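Local coordinates for SVP1-like protein 2 (Kluyveromyces lactis, PDB 4V16) that probably binds phosphoinositides such as phosphatidylinositol 3,5-bisphosphate through a seven-bladed beta-propeller and thereby associates with membranes, at residues 270-276 with 318-322. Residues are numbered along the deposited sequence.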
ATOM      1  N   ILE A 270      20.852   1.901   4.567  1.00 35.82           N
ATOM      2  CA  ILE A 270      21.512   2.560   5.688  1.00 38.72           C
ATOM      3  C   ILE A 270      21.186   1.835   6.999  1.00 41.35           C
ATOM      4  O   ILE A 270      21.831   2.064   8.022  1.00 39.76           O
ATOM      5  CB  ILE A 270      21.098   4.050   5.791  1.00 39.91           C
ATOM      6  CG1 ILE A 270      19.603   4.179   6.095  1.00 35.54           C
ATOM      7  CG2 ILE A 270      21.447   4.782   4.499  1.00 28.22           C
ATOM      8  CD1 ILE A 270      19.105   5.598   6.183  1.00 35.08           C
ATOM      9  N   CYS A 271      20.183   0.960   6.953  1.00 47.48           N
ATOM     10  CA  CYS A 271      19.749   0.198   8.124  1.00 33.57           C
ATOM     11  C   CYS A 271      19.390  -1.233   7.767  1.00 33.57           C
ATOM     12  O   CYS A 271      19.054  -1.536   6.621  1.00 39.78           O
ATOM     13  CB  CYS A 271      18.534   0.854   8.780  1.00 39.93           C
ATOM     14  SG  CYS A 271      18.892   2.316   9.736  1.00 43.71           S
ATOM     15  N   ASN A 272      19.456  -2.103   8.766  1.00 35.76           N
ATOM     16  CA  ASN A 272      18.959  -3.464   8.646  1.00 31.45           C
ATOM     17  C   ASN A 272      18.413  -3.920   9.986  1.00 31.61           C
ATOM     18  O   ASN A 272      18.881  -3.479  11.036  1.00 32.27           O
ATOM     19  CB  ASN A 272      20.060  -4.411   8.172  1.00 29.45           C
ATOM     20  CG  ASN A 272      20.521  -4.105   6.766  1.00 33.44           C
ATOM     21  OD1 ASN A 272      19.784  -4.315   5.803  1.00 41.18           O
ATOM     22  ND2 ASN A 272      21.747  -3.609   6.636  1.00 36.31           N
ATOM     23  N   PHE A 273      17.416  -4.795   9.953  1.00 28.70           N
ATOM     24  CA  PHE A 273      16.866  -5.344  11.182  1.00 29.47           C
ATOM     25  C   PHE A 273      16.154  -6.664  10.927  1.00 30.53           C
ATOM     26  O   PHE A 273      15.146  -6.711  10.222  1.00 29.74           O
ATOM     27  CB  PHE A 273      15.905  -4.348  11.832  1.00 27.41           C
ATOM     28  CG  PHE A 273      15.486  -4.734  13.220  1.00 31.02           C
ATOM     29  CD1 PHE A 273      14.422  -5.600  13.425  1.00 31.60           C
ATOM     30  CD2 PHE A 273      16.157  -4.235  14.323  1.00 29.50           C
ATOM     31  CE1 PHE A 273      14.037  -5.959  14.702  1.00 28.01           C
ATOM     32  CE2 PHE A 273      15.776  -4.590  15.604  1.00 27.12           C
ATOM     33  CZ  PHE A 273      14.715  -5.452  15.792  1.00 24.77           C
ATOM     34  N   LYS A 274      16.689  -7.735  11.506  1.00 28.30           N
ATOM     35  CA  LYS A 274      16.046  -9.041  11.442  1.00 27.63           C
ATOM     36  C   LYS A 274      14.753  -9.017  12.244  1.00 28.67           C
ATOM     37  O   LYS A 274      14.777  -9.013  13.475  1.00 30.40           O
ATOM     38  CB  LYS A 274      16.982 -10.130  11.970  1.00 24.76           C
ATOM     39  CG  LYS A 274      18.213 -10.350  11.105  1.00 29.50           C
ATOM     40  CD  LYS A 274      19.251 -11.204  11.812  1.00 28.97           C
ATOM     41  CE  LYS A 274      20.415 -11.538  10.890  1.00 37.69           C
ATOM     42  NZ  LYS A 274      21.101 -10.318  10.379  1.00 42.48           N
ATOM     43  N   LEU A 275      13.626  -8.990  11.541  1.00 30.30           N
ATOM     44  CA  LEU A 275      12.320  -8.916  12.186  1.00 30.28           C
ATOM     45  C   LEU A 275      12.017 -10.186  12.972  1.00 28.79           C
ATOM     46  O   LEU A 275      12.519 -11.262  12.646  1.00 35.90           O
ATOM     47  CB  LEU A 275      11.227  -8.671  11.144  1.00 29.02           C
ATOM     48  CG  LEU A 275      11.314  -7.342  10.392  1.00 25.94           C
ATOM     49  CD1 LEU A 275      10.335  -7.322   9.228  1.00 26.72           C
ATOM     50  CD2 LEU A 275      11.053  -6.175  11.333  1.00 26.72           C
ATOM     51  N   LYS A 276      11.199 -10.047  14.009  1.00 31.15           N
ATOM     52  CA  LYS A 276      10.780 -11.185  14.818  1.00 33.43           C
ATOM     53  C   LYS A 276       9.519 -11.815  14.234  1.00 33.59           C
ATOM     54  O   LYS A 276       8.418 -11.287  14.402  1.00 37.72           O
ATOM     55  CB  LYS A 276      10.536 -10.751  16.264  1.00 33.83           C
ATOM     56  CG  LYS A 276      11.692  -9.980  16.876  1.00 37.85           C
ATOM     57  CD  LYS A 276      11.542  -9.854  18.383  1.00 45.57           C
ATOM     58  CE  LYS A 276      12.699  -9.084  18.992  1.00 52.51           C
ATOM     59  NZ  LYS A 276      12.711  -9.171  20.477  1.00 53.95           N
ATOM     60  N   TRP A 318      23.169   5.159  10.829  1.00 42.03           N
ATOM     61  CA  TRP A 318      21.787   4.897  11.214  1.00 36.82           C
ATOM     62  C   TRP A 318      21.658   3.507  11.829  1.00 38.91           C
ATOM     63  O   TRP A 318      22.418   2.601  11.485  1.00 36.48           O
ATOM     64  CB  TRP A 318      20.856   5.001  10.008  1.00 36.74           C
ATOM     65  CG  TRP A 318      20.864   6.319   9.303  1.00 39.41           C
ATOM     66  CD1 TRP A 318      21.771   6.751   8.377  1.00 40.79           C
ATOM     67  CD2 TRP A 318      19.903   7.369   9.444  1.00 37.45           C
ATOM     68  NE1 TRP A 318      21.435   8.009   7.939  1.00 40.36           N
ATOM     69  CE2 TRP A 318      20.293   8.411   8.579  1.00 38.33           C
ATOM     70  CE3 TRP A 318      18.752   7.530  10.219  1.00 41.44           C
ATOM     71  CZ2 TRP A 318      19.574   9.598   8.473  1.00 45.90           C
ATOM     72  CZ3 TRP A 318      18.038   8.709  10.112  1.00 43.49           C
ATOM     73  CH2 TRP A 318      18.453   9.728   9.246  1.00 44.47           C
ATOM     74  N   TRP A 319      20.691   3.338  12.727  1.00 36.62           N
ATOM     75  CA  TRP A 319      20.386   2.015  13.262  1.00 37.36           C
ATOM     76  C   TRP A 319      18.931   1.939  13.722  1.00 35.96           C
ATOM     77  O   TRP A 319      18.373   2.915  14.227  1.00 36.34           O
ATOM     78  CB  TRP A 319      21.342   1.659  14.409  1.00 30.16           C
ATOM     79  CG  TRP A 319      20.907   2.107  15.776  1.00 37.23           C
ATOM     80  CD1 TRP A 319      20.051   1.457  16.622  1.00 41.22           C
ATOM     81  CD2 TRP A 319      21.325   3.291  16.466  1.00 37.19           C
ATOM     82  NE1 TRP A 319      19.906   2.167  17.789  1.00 38.13           N
ATOM     83  CE2 TRP A 319      20.678   3.296  17.718  1.00 43.04           C
ATOM     84  CE3 TRP A 319      22.181   4.348  16.145  1.00 39.79           C
ATOM     85  CZ2 TRP A 319      20.858   4.319  18.648  1.00 47.43           C
ATOM     86  CZ3 TRP A 319      22.358   5.363  17.069  1.00 44.71           C
ATOM     87  CH2 TRP A 319      21.701   5.340  18.305  1.00 44.98           C
ATOM     88  N   LEU A 320      18.324   0.771  13.528  1.00 34.25           N
ATOM     89  CA  LEU A 320      16.926   0.549  13.883  1.00 28.08           C
ATOM     90  C   LEU A 320      16.785  -0.053  15.277  1.00 28.77           C
ATOM     91  O   LEU A 320      17.620  -0.848  15.711  1.00 31.86           O
ATOM     92  CB  LEU A 320      16.261  -0.371  12.857  1.00 29.08           C
ATOM     93  CG  LEU A 320      15.850   0.273  11.534  1.00 31.97           C
ATOM     94  CD1 LEU A 320      15.578  -0.798  10.490  1.00 29.27           C
ATOM     95  CD2 LEU A 320      14.625   1.152  11.732  1.00 30.67           C
ATOM     96  N   GLN A 321      15.714   0.328  15.967  1.00 29.41           N
ATOM     97  CA  GLN A 321      15.438  -0.165  17.309  1.00 33.71           C
ATOM     98  C   GLN A 321      13.958  -0.496  17.464  1.00 39.27           C
ATOM     99  O   GLN A 321      13.096   0.339  17.185  1.00 37.53           O
ATOM    100  CB  GLN A 321      15.858   0.871  18.352  1.00 36.15           C
ATOM    101  CG  GLN A 321      15.837   0.362  19.784  1.00 46.17           C
ATOM    102  CD  GLN A 321      16.058   1.469  20.800  1.00 61.32           C
ATOM    103  OE1 GLN A 321      15.974   2.654  20.475  1.00 55.08           O
ATOM    104  NE2 GLN A 321      16.344   1.085  22.040  1.00 71.83           N
ATOM    105  N   LEU A 322      13.671  -1.715  17.909  1.00 39.17           N
ATOM    106  CA  LEU A 322      12.300  -2.147  18.153  1.00 30.19           C
ATOM    107  C   LEU A 322      11.879  -1.766  19.567  1.00 37.94           C
ATOM    108  O   LEU A 322      12.275  -2.414  20.535  1.00 41.72           O
ATOM    109  CB  LEU A 322      12.166  -3.657  17.944  1.00 31.36           C
ATOM    110  CG  LEU A 322      10.797  -4.273  18.240  1.00 38.47           C
ATOM    111  CD1 LEU A 322       9.715  -3.644  17.377  1.00 42.48           C
ATOM    112  CD2 LEU A 322      10.832  -5.778  18.029  1.00 37.55           C
TER
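Strand 271-274 and the 318-322 part of strand 317-327 run in the same general direction, their axes 28° apart and 6.0 Å at closest approach, with Cys271 CA 5.5 Å from Trp319 CA. No hydrogen bond joins them, so they do not form one sheet: each is the fourth, edge strand of its own four-stranded antiparallel blade, bonded at the backbone to 247-252 and 303-312 respectively. Side chains fill the interface. Ile270 CD1 sits 3.6 Å from the centroid of the Trp318 five-membered ring, 7° off its normal, a CH-pi contact over the face. Cys271 SG lies 3.3 Å from Trp318 CB, while Leu320 CD1 is 3.8 Å from both Cys271 CB and Phe273 CB. Further along, Phe273 CZ meets Leu322 CB at 3.8 Å, and the Phe273 ring also packs edge-to-face on Phe307. Lys276 adds its aliphatic portion, CE 3.9 Å from Leu322 CD2. The two segments together bury 453 Å², and these apolar contacts imply that neighbouring outer strands of the PROPPIN beta-propeller meet here through side chains, without backbone pairing.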